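Long-range contact in endoglycosidase (PDB 6Q64), which probably hydrolyses O-glycosyl bonds in complex N-glycans as an endoglycosidase of glycoside hydrolase family 18: residues 214-218 with 244-248. The protein carries 1 engineered substitution. Residues are numbered along the deposited sequence; the frame is centred on the assembly and turned at random.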
loop_
_atom_site.group_PDB
_atom_site.type_symbol
_atom_site.label_atom_id
_atom_site.label_comp_id
_atom_site.label_asym_id
_atom_site.label_seq_id
_atom_site.Cartn_x
_atom_site.Cartn_y
_atom_site.Cartn_z
ATOM N N GLN A 214 0.644 8.386 -18.403
ATOM C CA GLN A 214 0.620 7.058 -18.988
ATOM C C GLN A 214 2.054 6.548 -19.160
ATOM O O GLN A 214 2.308 5.364 -18.853
ATOM C CB GLN A 214 -0.131 7.084 -20.323
ATOM C CG GLN A 214 0.050 5.837 -21.187
ATOM C CD GLN A 214 -0.737 4.636 -20.677
ATOM O OE1 GLN A 214 -1.795 4.770 -20.049
ATOM N NE2 GLN A 214 -0.215 3.459 -20.964
ATOM N N VAL A 215 2.967 7.369 -19.665
ATOM C CA VAL A 215 4.352 6.866 -19.939
ATOM C C VAL A 215 5.137 6.903 -18.612
ATOM O O VAL A 215 6.153 6.169 -18.470
ATOM C CB VAL A 215 5.034 7.576 -21.132
ATOM C CG1 VAL A 215 5.212 9.063 -20.902
ATOM C CG2 VAL A 215 6.357 6.914 -21.516
ATOM N N PHE A 216 4.607 7.637 -17.632
ATOM C CA PHE A 216 5.089 7.607 -16.233
ATOM C C PHE A 216 4.966 6.172 -15.716
ATOM O O PHE A 216 5.977 5.461 -15.503
ATOM C CB PHE A 216 4.304 8.609 -15.389
ATOM C CG PHE A 216 4.778 8.659 -13.963
ATOM C CD1 PHE A 216 6.094 8.994 -13.678
ATOM C CD2 PHE A 216 3.930 8.327 -12.912
ATOM C CE1 PHE A 216 6.546 9.027 -12.368
ATOM C CE2 PHE A 216 4.386 8.354 -11.603
ATOM C CZ PHE A 216 5.693 8.710 -11.336
ATOM N N ILE A 217 3.718 5.746 -15.580
ATOM C CA ILE A 217 3.316 4.381 -15.138
ATOM C C ILE A 217 3.930 3.339 -16.066
ATOM O O ILE A 217 4.314 2.292 -15.578
ATOM C CB ILE A 217 1.786 4.284 -15.146
ATOM C CG1 ILE A 217 1.166 5.194 -14.089
ATOM C CG2 ILE A 217 1.333 2.849 -15.000
ATOM C CD1 ILE A 217 -0.309 5.355 -14.261
ATOM N N GLU A 218 3.975 3.611 -17.366
ATOM C CA GLU A 218 4.544 2.666 -18.358
ATOM C C GLU A 218 6.010 2.392 -17.993
ATOM O O GLU A 218 6.406 1.207 -18.055
ATOM C CB GLU A 218 4.394 3.226 -19.773
ATOM C CG GLU A 218 3.421 2.475 -20.657
ATOM C CD GLU A 218 3.284 3.084 -22.045
ATOM O OE1 GLU A 218 4.329 3.456 -22.643
ATOM O OE2 GLU A 218 2.136 3.226 -22.518
ATOM N N THR A 244 -4.313 0.469 -18.825
ATOM C CA THR A 244 -3.260 1.021 -17.937
ATOM C C THR A 244 -3.420 0.349 -16.557
ATOM O O THR A 244 -2.415 -0.032 -15.937
ATOM C CB THR A 244 -3.304 2.558 -17.943
ATOM O OG1 THR A 244 -3.333 3.098 -19.268
ATOM C CG2 THR A 244 -2.106 3.158 -17.257
ATOM N N SER A 245 -4.652 0.108 -16.128
ATOM C CA SER A 245 -4.953 -0.618 -14.877
ATOM C C SER A 245 -4.213 -1.971 -14.839
ATOM O O SER A 245 -3.887 -2.442 -13.746
ATOM C CB SER A 245 -6.449 -0.756 -14.673
ATOM O OG SER A 245 -6.925 -1.995 -15.175
ATOM N N LYS A 246 -3.958 -2.619 -15.969
ATOM C CA LYS A 246 -3.256 -3.928 -15.949
ATOM C C LYS A 246 -1.810 -3.733 -15.487
ATOM O O LYS A 246 -1.187 -4.709 -15.106
ATOM C CB LYS A 246 -3.316 -4.608 -17.316
ATOM C CG LYS A 246 -4.722 -5.029 -17.717
ATOM C CD LYS A 246 -4.829 -5.659 -19.093
ATOM C CE LYS A 246 -6.214 -6.204 -19.378
ATOM N NZ LYS A 246 -6.616 -5.903 -20.763
ATOM N N LEU A 247 -1.300 -2.509 -15.497
ATOM C CA LEU A 247 0.118 -2.239 -15.155
ATOM C C LEU A 247 0.266 -1.906 -13.660
ATOM O O LEU A 247 1.439 -1.742 -13.199
ATOM C CB LEU A 247 0.603 -1.073 -16.014
ATOM C CG LEU A 247 0.814 -1.350 -17.495
ATOM C CD1 LEU A 247 1.488 -0.141 -18.115
ATOM C CD2 LEU A 247 1.635 -2.613 -17.740
ATOM N N VAL A 248 -0.858 -1.844 -12.948
ATOM C CA VAL A 248 -0.948 -1.478 -11.514
ATOM C C VAL A 248 -1.543 -2.626 -10.693
ATOM O O VAL A 248 -2.664 -3.067 -10.975
ATOM C CB VAL A 248 -1.790 -0.214 -11.400
ATOM C CG1 VAL A 248 -2.153 0.083 -9.966
ATOM C CG2 VAL A 248 -1.049 0.938 -12.034
#
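Gln-214 and Thr-244 meet through polar ends: Thr-244 OG1 and Gln-214 OE1 are modelled 2.4 Å apart, too close for a reliable hydrogen bond. OG1 is also hydrogen-bonded to Ser-241 OG and to Ile-205 O, which competes with OE1 for the single hydroxyl proton, so several oxygens crowd round this buried hydroxyl. The Gln-214 chain turns about CB-CG (chi2 75°), and its amide nitrogen NE2 reaches back one helical turn to Glu-218 OE2, 2.8 Å away. That bond is nearly straight (175°) and lies in the amide plane, which fixes the rotation of the amide and turns OE1 toward Thr-244. Replacing Gln-214 with a leucine would probably leave Glu-218 OE2 without its amide donor and its carboxylate freer to turn. In this TIM barrel, helix 211-224 leads into strand 230-235, and the short helix 242-245 with the type I turn 245-248 connects that strand to 251-254; the contact joins these successive outer elements. Ile-217 supplies the apolar part. Beyond CB, its CG2 branch lies 4.1 Å from Leu-247 CB and a similar distance from Thr-244 CG2, and approaches Val-248 CG2 at 4.3 Å. The other branch runs through CG1 to CD1, which packs 4.1 Å from Thr-244 CG2. Leu-247 CD1 crosses to the Glu-218 CG methylene, 4.1 Å away.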